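Local atomic coordinates of taurine dioxygenase (Burkholderia ambifaria, PDB entry 5VN6), a protein that probably catalyses the iron- and 2-oxoglutarate-dependent oxygenation of taurine, and here carries a magnesium ion. Residues 37-40 and 41-45; 159-162 and 163-166; 213-216 and 217-220. All blocks are in the same frame, centred on the assembly; numbering follows the deposited sequence.

Contact 1. Residues 37-40 and 41-45; sequences FAEI and RTQLL
Residues 37-40 and 41-45 are successive turns of one alpha helix, 34-47, in which the amides of Arg41, Thr42, Gln43 and Leu44 bond in turn to the carbonyls of Phe37, Ala38, Glu39 and Ile40. The helix lies against the large mixed sheet, with Ile40, Gln43 and Leu44 resting on Leu50 of strand 49-52. Side chains one turn apart add a second layer of contacts, and the pair Glu39-Gln43 is the clearest case. Gln43 NE2 donates to Glu39 OE2 over 3.1 Å, with a nearly straight N-H...O angle of 165°. The acceptor lies close to the amide plane, yet the donor reaches the syn side of OE2 from somewhat outside the carboxylate plane, and the two flat groups are turned 64° apart. Both chains bend at chi2, which brings their ends together beside the helix instead of letting them run outward; Met9 touches both. The other carboxylate oxygen, Glu39 OE1, takes a bond from a water that also pairs with Thr42 OG1 at 2.7 Å, so the acid is tied to two residues of the next turn. The end of the Phe37 ring comes near Arg41, CE2 lying obliquely 4.3 Å from Arg41 CB, and the ring meets Phe69 edge-to-face. Arg41 extends from CG to NE and forms a salt bridge with Glu195, while Leu45 CD1 lies over one guanidinium face near its rim. A water lying at the edge of that group, in its plane, accepts from Arg41 NH1 at 3.0 Å and donates to Ala38 O.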
ATOM      1  N   PHE A  37      -3.378  12.318 -29.248  1.00 53.16           N
ATOM      2  CA  PHE A  37      -4.240  11.357 -28.568  1.00 50.55           C
ATOM      3  C   PHE A  37      -3.741   9.931 -28.738  1.00 45.33           C
ATOM      4  O   PHE A  37      -3.830   9.130 -27.799  1.00 43.82           O
ATOM      5  CB  PHE A  37      -5.687  11.423 -29.052  1.00 55.42           C
ATOM      6  CG  PHE A  37      -6.545  10.426 -28.348  1.00 52.50           C
ATOM      7  CD1 PHE A  37      -6.896  10.632 -27.031  1.00 39.28           C
ATOM      8  CD2 PHE A  37      -6.913   9.241 -28.961  1.00 56.60           C
ATOM      9  CE1 PHE A  37      -7.637   9.707 -26.339  1.00 47.29           C
ATOM     10  CE2 PHE A  37      -7.656   8.303 -28.276  1.00 56.74           C
ATOM     11  CZ  PHE A  37      -8.020   8.535 -26.961  1.00 54.06           C
ATOM     12  N   ALA A  38      -3.281   9.575 -29.944  1.00 50.92           N
ATOM     13  CA  ALA A  38      -2.751   8.234 -30.176  1.00 52.72           C
ATOM     14  C   ALA A  38      -1.628   7.898 -29.197  1.00 54.39           C
ATOM     15  O   ALA A  38      -1.613   6.814 -28.597  1.00 51.02           O
ATOM     16  CB  ALA A  38      -2.264   8.105 -31.622  1.00 48.35           C
ATOM     17  N   GLU A  39      -0.687   8.825 -29.011  1.00 55.21           N
ATOM     18  CA  GLU A  39       0.419   8.580 -28.092  1.00 57.21           C
ATOM     19  C   GLU A  39      -0.069   8.414 -26.652  1.00 50.33           C
ATOM     20  O   GLU A  39       0.365   7.501 -25.942  1.00 47.99           O
ATOM     21  CB  GLU A  39       1.436   9.712 -28.195  1.00 62.20           C
ATOM     22  CG  GLU A  39       2.737   9.308 -28.873  1.00 73.38           C
ATOM     23  CD  GLU A  39       3.533   8.277 -28.082  1.00 78.93           C
ATOM     24  OE1 GLU A  39       3.651   7.130 -28.560  1.00 83.44           O
ATOM     25  OE2 GLU A  39       4.039   8.610 -26.986  1.00 76.24           O
ATOM     26  N   ILE A  40      -0.975   9.287 -26.206  1.00 48.14           N
ATOM     27  CA  ILE A  40      -1.540   9.157 -24.868  1.00 47.48           C
ATOM     28  C   ILE A  40      -2.184   7.790 -24.695  1.00 44.57           C
ATOM     29  O   ILE A  40      -2.026   7.136 -23.657  1.00 41.18           O
ATOM     30  CB  ILE A  40      -2.551  10.288 -24.614  1.00 46.16           C
ATOM     31  CG1 ILE A  40      -1.842  11.648 -24.620  1.00 45.28           C
ATOM     32  CG2 ILE A  40      -3.304  10.044 -23.312  1.00 41.27           C
ATOM     33  CD1 ILE A  40      -2.772  12.829 -24.337  1.00 51.16           C
ATOM     34  N   ARG A  41      -2.927   7.342 -25.708  1.00 45.30           N
ATOM     35  CA  ARG A  41      -3.534   6.019 -25.646  1.00 44.33           C
ATOM     36  C   ARG A  41      -2.469   4.934 -25.549  1.00 44.30           C
ATOM     37  O   ARG A  41      -2.588   3.998 -24.743  1.00 38.29           O
ATOM     38  CB  ARG A  41      -4.427   5.800 -26.860  1.00 46.62           C
ATOM     39  CG  ARG A  41      -4.955   4.409 -26.955  1.00 48.83           C
ATOM     40  CD  ARG A  41      -5.967   4.276 -28.088  1.00 56.80           C
ATOM     41  NE  ARG A  41      -6.382   2.887 -28.195  1.00 58.95           N
ATOM     42  CZ  ARG A  41      -5.655   1.944 -28.786  1.00 63.50           C
ATOM     43  NH1 ARG A  41      -4.494   2.254 -29.353  1.00 56.20           N
ATOM     44  NH2 ARG A  41      -6.096   0.693 -28.825  1.00 67.66           N
ATOM     45  N   THR A  42      -1.421   5.034 -26.371  1.00 43.65           N
ATOM     46  CA  THR A  42      -0.342   4.058 -26.278  1.00 43.07           C
ATOM     47  C   THR A  42       0.254   4.056 -24.874  1.00 47.09           C
ATOM     48  O   THR A  42       0.424   2.991 -24.267  1.00 42.48           O
ATOM     49  CB  THR A  42       0.725   4.347 -27.330  1.00 39.30           C
ATOM     50  OG1 THR A  42       0.196   4.065 -28.638  1.00 50.04           O
ATOM     51  CG2 THR A  42       1.936   3.481 -27.109  1.00 45.26           C
ATOM     52  N   GLN A  43       0.497   5.245 -24.307  1.00 45.52           N
ATOM     53  CA  GLN A  43       1.091   5.306 -22.969  1.00 40.20           C
ATOM     54  C   GLN A  43       0.162   4.722 -21.911  1.00 37.77           C
ATOM     55  O   GLN A  43       0.626   4.043 -20.990  1.00 40.85           O
ATOM     56  CB  GLN A  43       1.469   6.744 -22.611  1.00 39.33           C
ATOM     57  CG  GLN A  43       2.563   7.377 -23.470  1.00 42.38           C
ATOM     58  CD  GLN A  43       3.886   6.608 -23.458  1.00 48.08           C
ATOM     59  OE1 GLN A  43       4.258   5.986 -22.466  1.00 46.68           O
ATOM     60  NE2 GLN A  43       4.622   6.694 -24.560  1.00 49.31           N
ATOM     61  N   LEU A  44      -1.148   4.967 -22.021  1.00 42.68           N
ATOM     62  CA  LEU A  44      -2.089   4.406 -21.049  1.00 40.49           C
ATOM     63  C   LEU A  44      -2.041   2.880 -21.047  1.00 38.39           C
ATOM     64  O   LEU A  44      -2.054   2.249 -19.980  1.00 34.02           O
ATOM     65  CB  LEU A  44      -3.514   4.903 -21.333  1.00 38.99           C
ATOM     66  CG  LEU A  44      -4.621   4.352 -20.416  1.00 36.87           C
ATOM     67  CD1 LEU A  44      -4.518   4.822 -18.968  1.00 30.72           C
ATOM     68  CD2 LEU A  44      -6.014   4.658 -20.983  1.00 41.27           C
ATOM     69  N   LEU A  45      -1.978   2.266 -22.232  1.00 39.45           N
ATOM     70  CA  LEU A  45      -1.928   0.807 -22.297  1.00 40.87           C
ATOM     71  C   LEU A  45      -0.654   0.254 -21.661  1.00 38.94           C
ATOM     72  O   LEU A  45      -0.679  -0.819 -21.050  1.00 43.06           O
ATOM     73  CB  LEU A  45      -2.032   0.343 -23.752  1.00 43.93           C
ATOM     74  CG  LEU A  45      -3.400   0.492 -24.418  1.00 48.00           C
ATOM     75  CD1 LEU A  45      -3.322   0.064 -25.879  1.00 50.53           C
ATOM     76  CD2 LEU A  45      -4.471  -0.314 -23.670  1.00 52.71           C
TER
HETATM   77  O   HOH W   1      -2.842   4.705 -30.097  1.00 50.62           O
HETATM   78  O   HOH W   2       1.443   5.743 -30.403  1.00 56.12           O

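Contact 2. Residues 159-162 and 163-166; sequences RHSI and EASF
Ser161 OG is gripped by an amide and a water: it accepts from Ala164 N at 2.9 Å, with an N-H...O angle of 157°, and gives its own proton to a water 2.6 Å from OG. That water donates onward to Glu163 OE1 at 2.7 Å. With OG anti to the backbone N (chi1 167°), the hydroxyl swings forward over the start of the turn and reaches Ala164 N. Glu163 extends beyond CG, and its carboxylate has stronger partners in helix 172-181, forming salt bridges to Lys179 through OE1 and to Arg175 through OE2. A serine oxygen accepting the amide three residues on fastens the turn where strand 157-160 ends and the chain heads for helix 172-181. The return bond comes from Ser165, whose OG donates to Ser161 O over 3.0 Å, in the carbonyl plane and on a lone pair. Backbone closure is looser: Ser165 N reaches Ile162 O at 3.3 Å from well above the carbonyl plane. On the apolar side, Ile162 CG1 lies 3.8 Å from Phe166 CB and obliquely near Phe166 CD1. Ile162 also packs on Trp111 and Leu178, whereas the Phe166 ring stacks with Tyr101, and its side chain lies about 7 Å from the bound magnesium ion.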
ATOM      1  N   ARG A 159     -18.013 -14.759  -9.085  1.00 35.32           N
ATOM      2  CA  ARG A 159     -19.102 -13.786  -9.131  1.00 32.27           C
ATOM      3  C   ARG A 159     -18.758 -12.523  -8.343  1.00 34.61           C
ATOM      4  O   ARG A 159     -18.110 -12.593  -7.288  1.00 34.89           O
ATOM      5  CB  ARG A 159     -20.417 -14.404  -8.647  1.00 40.55           C
ATOM      6  CG  ARG A 159     -21.136 -15.138  -9.805  1.00 43.95           C
ATOM      7  CD  ARG A 159     -22.520 -15.690  -9.483  1.00 42.58           C
ATOM      8  NE  ARG A 159     -22.914 -16.675 -10.490  1.00 45.65           N
ATOM      9  CZ  ARG A 159     -23.410 -16.384 -11.695  1.00 47.37           C
ATOM     10  NH1 ARG A 159     -23.606 -15.130 -12.064  1.00 50.88           N
ATOM     11  NH2 ARG A 159     -23.714 -17.355 -12.539  1.00 41.26           N
ATOM     12  N   HIS A 160     -19.172 -11.373  -8.894  1.00 37.77           N
ATOM     13  CA  HIS A 160     -18.924 -10.035  -8.354  1.00 34.94           C
ATOM     14  C   HIS A 160     -20.264  -9.388  -8.048  1.00 40.62           C
ATOM     15  O   HIS A 160     -21.111  -9.275  -8.940  1.00 44.75           O
ATOM     16  CB  HIS A 160     -18.164  -9.170  -9.353  1.00 35.27           C
ATOM     17  CG  HIS A 160     -16.891  -9.779  -9.837  1.00 33.04           C
ATOM     18  ND1 HIS A 160     -15.694  -9.101  -9.808  1.00 30.68           N
ATOM     19  CD2 HIS A 160     -16.622 -11.001 -10.358  1.00 32.85           C
ATOM     20  CE1 HIS A 160     -14.743  -9.871 -10.302  1.00 32.96           C
ATOM     21  NE2 HIS A 160     -15.273 -11.037 -10.629  1.00 30.28           N
ATOM     22  N   SER A 161     -20.455  -8.953  -6.808  1.00 36.62           N
ATOM     23  CA  SER A 161     -21.794  -8.676  -6.312  1.00 42.88           C
ATOM     24  C   SER A 161     -21.923  -7.233  -5.856  1.00 41.76           C
ATOM     25  O   SER A 161     -21.150  -6.774  -5.014  1.00 40.93           O
ATOM     26  CB  SER A 161     -22.150  -9.622  -5.153  1.00 40.40           C
ATOM     27  OG  SER A 161     -23.308  -9.173  -4.487  1.00 43.98           O
ATOM     28  N   ILE A 162     -22.930  -6.528  -6.376  1.00 42.15           N
ATOM     29  CA  ILE A 162     -23.227  -5.242  -5.766  1.00 43.76           C
ATOM     30  C   ILE A 162     -24.098  -5.459  -4.536  1.00 44.21           C
ATOM     31  O   ILE A 162     -24.061  -4.653  -3.593  1.00 40.06           O
ATOM     32  CB  ILE A 162     -23.883  -4.274  -6.767  1.00 48.09           C
ATOM     33  CG1 ILE A 162     -23.881  -2.857  -6.192  1.00 50.57           C
ATOM     34  CG2 ILE A 162     -25.330  -4.682  -7.057  1.00 48.10           C
ATOM     35  CD1 ILE A 162     -24.268  -1.790  -7.181  1.00 51.81           C
ATOM     36  N   GLU A 163     -24.866  -6.557  -4.518  1.00 44.86           N
ATOM     37  CA  GLU A 163     -25.690  -6.889  -3.360  1.00 44.83           C
ATOM     38  C   GLU A 163     -24.875  -6.916  -2.073  1.00 43.83           C
ATOM     39  O   GLU A 163     -25.291  -6.358  -1.051  1.00 46.84           O
ATOM     40  CB  GLU A 163     -26.374  -8.245  -3.557  1.00 38.76           C
ATOM     41  CG  GLU A 163     -27.060  -8.685  -2.282  1.00 41.33           C
ATOM     42  CD  GLU A 163     -27.672 -10.065  -2.335  1.00 46.55           C
ATOM     43  OE1 GLU A 163     -27.099 -10.975  -2.960  1.00 46.47           O
ATOM     44  OE2 GLU A 163     -28.749 -10.230  -1.739  1.00 49.33           O
ATOM     45  N   ALA A 164     -23.723  -7.596  -2.099  1.00 38.68           N
ATOM     46  CA  ALA A 164     -22.925  -7.830  -0.902  1.00 41.89           C
ATOM     47  C   ALA A 164     -21.974  -6.684  -0.575  1.00 43.21           C
ATOM     48  O   ALA A 164     -21.333  -6.711   0.487  1.00 40.99           O
ATOM     49  CB  ALA A 164     -22.134  -9.141  -1.039  1.00 31.16           C
ATOM     50  N   SER A 165     -21.851  -5.691  -1.448  1.00 37.74           N
ATOM     51  CA  SER A 165     -21.023  -4.537  -1.121  1.00 41.04           C
ATOM     52  C   SER A 165     -21.926  -3.333  -0.852  1.00 45.18           C
ATOM     53  O   SER A 165     -22.227  -3.035   0.309  1.00 53.40           O
ATOM     54  CB  SER A 165     -20.008  -4.255  -2.239  1.00 38.32           C
ATOM     55  OG  SER A 165     -20.631  -4.260  -3.521  1.00 48.82           O
ATOM     56  N   PHE A 166     -22.376  -2.647  -1.908  1.00 43.68           N
ATOM     57  CA  PHE A 166     -23.193  -1.443  -1.733  1.00 48.50           C
ATOM     58  C   PHE A 166     -24.565  -1.760  -1.137  1.00 48.56           C
ATOM     59  O   PHE A 166     -25.107  -0.972  -0.353  1.00 50.62           O
ATOM     60  CB  PHE A 166     -23.349  -0.708  -3.068  1.00 49.35           C
ATOM     61  CG  PHE A 166     -22.110   0.017  -3.503  1.00 66.22           C
ATOM     62  CD1 PHE A 166     -21.094  -0.655  -4.170  1.00 69.61           C
ATOM     63  CD2 PHE A 166     -21.941   1.366  -3.217  1.00 77.04           C
ATOM     64  CE1 PHE A 166     -19.940   0.006  -4.572  1.00 71.34           C
ATOM     65  CE2 PHE A 166     -20.783   2.035  -3.611  1.00 79.92           C
ATOM     66  CZ  PHE A 166     -19.780   1.349  -4.291  1.00 74.33           C
TER
HETATM   67  O   HOH W   3     -24.457 -11.326  -3.485  1.00 41.97           O

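Contact 3. Residues 213-216 and 217-220; sequences FHTP and ARVR
Arg218 lies across Phe213 so that its aliphatic part, not its charge, meets the ring: CD sits over one face, 3.7 Å from the centroid and 17° off the ring normal, in a CH-pi contact. Both residues belong to the loop between strand 207-210 and helix 222-225. The Arg218 chain is extended from CG to NE, and this carries the guanidinium past the ring, its plane tilted 26° from that of the phenyl group. From there NH2 donates to Phe213 O at 3.3 Å, a long bond that comes from above the carbonyl plane. The same side chain thus touches Phe213 twice, by CD on the ring and by NH2 on the backbone, while NH1 goes to Asp155 in a salt bridge and to Gln152 O.

The second pair repeats the face contact with a smaller group. Val219 and His214 cross at about a right angle, and Val219 CG2 stands over one face of the imidazole, 4.1 Å from its centroid, while CG1 comes within 3.6 Å of His214 CE1. Both side chains also touch Ala225 of helix 222-225. His214 is the centre of an inverse gamma turn, and its CG, anti to the backbone N (chi1 -163°), is turned so that the ring comes back over the later residues. CG2 of Val219 also lies obliquely at the Phe213 ring, 4.1 Å from CE2, and so joins the two aromatic groups.

The backbone itself turns on Thr215 O, which accepts both Arg218 N and Val219 N; the second donor, at 2.9 Å, lies nearly along the C=O axis. Phe213 and Arg218 both pack on Leu156, and Phe213 also meets helix 228-237. Arg218 is thus amphipathic in use: CD packs on the face of a buried ring while the charged end reaches Asp155.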
ATOM      1  N   PHE A 213     -15.205 -24.056  -8.897  1.00 34.66           N
ATOM      2  CA  PHE A 213     -14.041 -24.586  -8.197  1.00 34.88           C
ATOM      3  C   PHE A 213     -14.195 -26.065  -7.860  1.00 37.21           C
ATOM      4  O   PHE A 213     -13.226 -26.830  -7.950  1.00 34.06           O
ATOM      5  CB  PHE A 213     -13.813 -23.775  -6.917  1.00 29.27           C
ATOM      6  CG  PHE A 213     -12.625 -24.219  -6.108  1.00 32.76           C
ATOM      7  CD1 PHE A 213     -11.382 -23.617  -6.289  1.00 26.25           C
ATOM      8  CD2 PHE A 213     -12.751 -25.250  -5.169  1.00 35.93           C
ATOM      9  CE1 PHE A 213     -10.285 -24.029  -5.555  1.00 35.17           C
ATOM     10  CE2 PHE A 213     -11.658 -25.671  -4.428  1.00 35.43           C
ATOM     11  CZ  PHE A 213     -10.416 -25.054  -4.617  1.00 37.89           C
ATOM     12  N   HIS A 214     -15.391 -26.480  -7.438  1.00 35.37           N
ATOM     13  CA  HIS A 214     -15.587 -27.813  -6.882  1.00 38.19           C
ATOM     14  C   HIS A 214     -15.552 -28.870  -7.991  1.00 40.36           C
ATOM     15  O   HIS A 214     -16.587 -29.204  -8.574  1.00 46.40           O
ATOM     16  CB  HIS A 214     -16.903 -27.830  -6.101  1.00 43.19           C
ATOM     17  CG  HIS A 214     -17.049 -28.974  -5.144  1.00 43.75           C
ATOM     18  ND1 HIS A 214     -16.740 -30.273  -5.482  1.00 45.79           N
ATOM     19  CD2 HIS A 214     -17.574 -29.025  -3.896  1.00 40.30           C
ATOM     20  CE1 HIS A 214     -17.019 -31.071  -4.464  1.00 45.37           C
ATOM     21  NE2 HIS A 214     -17.529 -30.339  -3.489  1.00 42.88           N
ATOM     22  N   THR A 215     -14.362 -29.365  -8.314  1.00 45.19           N
ATOM     23  CA  THR A 215     -14.111 -30.379  -9.327  1.00 46.13           C
ATOM     24  C   THR A 215     -13.280 -31.493  -8.713  1.00 46.34           C
ATOM     25  O   THR A 215     -12.590 -31.278  -7.709  1.00 43.23           O
ATOM     26  CB  THR A 215     -13.353 -29.795 -10.534  1.00 46.45           C
ATOM     27  OG1 THR A 215     -12.044 -29.382 -10.113  1.00 39.37           O
ATOM     28  CG2 THR A 215     -14.100 -28.597 -11.140  1.00 44.80           C
ATOM     29  N   PRO A 216     -13.310 -32.697  -9.294  1.00 44.40           N
ATOM     30  CA  PRO A 216     -12.488 -33.789  -8.743  1.00 45.44           C
ATOM     31  C   PRO A 216     -10.997 -33.490  -8.728  1.00 42.13           C
ATOM     32  O   PRO A 216     -10.272 -34.066  -7.908  1.00 41.71           O
ATOM     33  CB  PRO A 216     -12.804 -34.968  -9.674  1.00 51.09           C
ATOM     34  CG  PRO A 216     -14.157 -34.656 -10.233  1.00 50.54           C
ATOM     35  CD  PRO A 216     -14.165 -33.157 -10.403  1.00 48.37           C
ATOM     36  N   ALA A 217     -10.516 -32.605  -9.602  1.00 43.03           N
ATOM     37  CA  ALA A 217      -9.104 -32.257  -9.609  1.00 45.46           C
ATOM     38  C   ALA A 217      -8.729 -31.441  -8.383  1.00 47.03           C
ATOM     39  O   ALA A 217      -7.596 -31.537  -7.894  1.00 45.67           O
ATOM     40  CB  ALA A 217      -8.765 -31.490 -10.886  1.00 47.59           C
ATOM     41  N   ARG A 218      -9.669 -30.663  -7.849  1.00 46.37           N
ATOM     42  CA  ARG A 218      -9.370 -29.791  -6.724  1.00 41.46           C
ATOM     43  C   ARG A 218      -9.906 -30.288  -5.390  1.00 40.93           C
ATOM     44  O   ARG A 218      -9.426 -29.836  -4.353  1.00 40.99           O
ATOM     45  CB  ARG A 218      -9.945 -28.397  -6.970  1.00 41.77           C
ATOM     46  CG  ARG A 218      -9.427 -27.706  -8.198  1.00 43.77           C
ATOM     47  CD  ARG A 218      -9.998 -26.308  -8.261  1.00 45.19           C
ATOM     48  NE  ARG A 218      -9.544 -25.614  -9.455  1.00 48.45           N
ATOM     49  CZ  ARG A 218     -10.255 -25.535 -10.569  1.00 44.66           C
ATOM     50  NH1 ARG A 218      -9.765 -24.878 -11.611  1.00 42.63           N
ATOM     51  NH2 ARG A 218     -11.469 -26.090 -10.629  1.00 39.68           N
ATOM     52  N   VAL A 219     -10.886 -31.183  -5.372  1.00 36.47           N
ATOM     53  CA  VAL A 219     -11.596 -31.496  -4.137  1.00 38.65           C
ATOM     54  C   VAL A 219     -11.515 -32.995  -3.879  1.00 41.85           C
ATOM     55  O   VAL A 219     -12.128 -33.795  -4.601  1.00 39.35           O
ATOM     56  CB  VAL A 219     -13.053 -31.017  -4.179  1.00 39.46           C
ATOM     57  CG1 VAL A 219     -13.831 -31.533  -2.957  1.00 36.98           C
ATOM     58  CG2 VAL A 219     -13.093 -29.492  -4.263  1.00 34.84           C
ATOM     59  N   ARG A 220     -10.793 -33.369  -2.819  1.00 38.36           N
ATOM     60  CA  ARG A 220     -10.782 -34.736  -2.316  1.00 42.75           C
ATOM     61  C   ARG A 220     -11.847 -34.901  -1.235  1.00 42.74           C
ATOM     62  O   ARG A 220     -12.638 -35.853  -1.255  1.00 41.36           O
ATOM     63  CB  ARG A 220      -9.394 -35.088  -1.745  1.00 46.60           C
ATOM     64  CG  ARG A 220      -8.167 -34.535  -2.514  1.00 45.34           C
ATOM     65  CD  ARG A 220      -6.905 -34.423  -1.597  1.00 37.35           C
ATOM     66  NE  ARG A 220      -7.164 -33.555  -0.434  1.00 35.76           N
ATOM     67  CZ  ARG A 220      -6.367 -33.424   0.626  1.00 40.65           C
ATOM     68  NH1 ARG A 220      -5.225 -34.108   0.703  1.00 41.69           N
ATOM     69  NH2 ARG A 220      -6.704 -32.603   1.613  1.00 34.95           N
TER

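From the N terminus the three contacts come in series; none encloses or crosses another, and each joins residues only a few positions apart. Contact 1 spans two turns of helix 34-47, on the large mixed sheet, and closes no long loop. Contact 2, about 32 Å away between centres and on the other side of the chain's centre, shapes the turn that leaves strand 157-160 for helix 172-181 and brings the chain near the magnesium site. Contact 3 closes a tight turn between strand 207-210 and helix 222-225. Strands 157-160 and 207-210 are neighbours in one antiparallel sheet, yet contacts 2 and 3 remain about 10 Å apart at their nearest atoms.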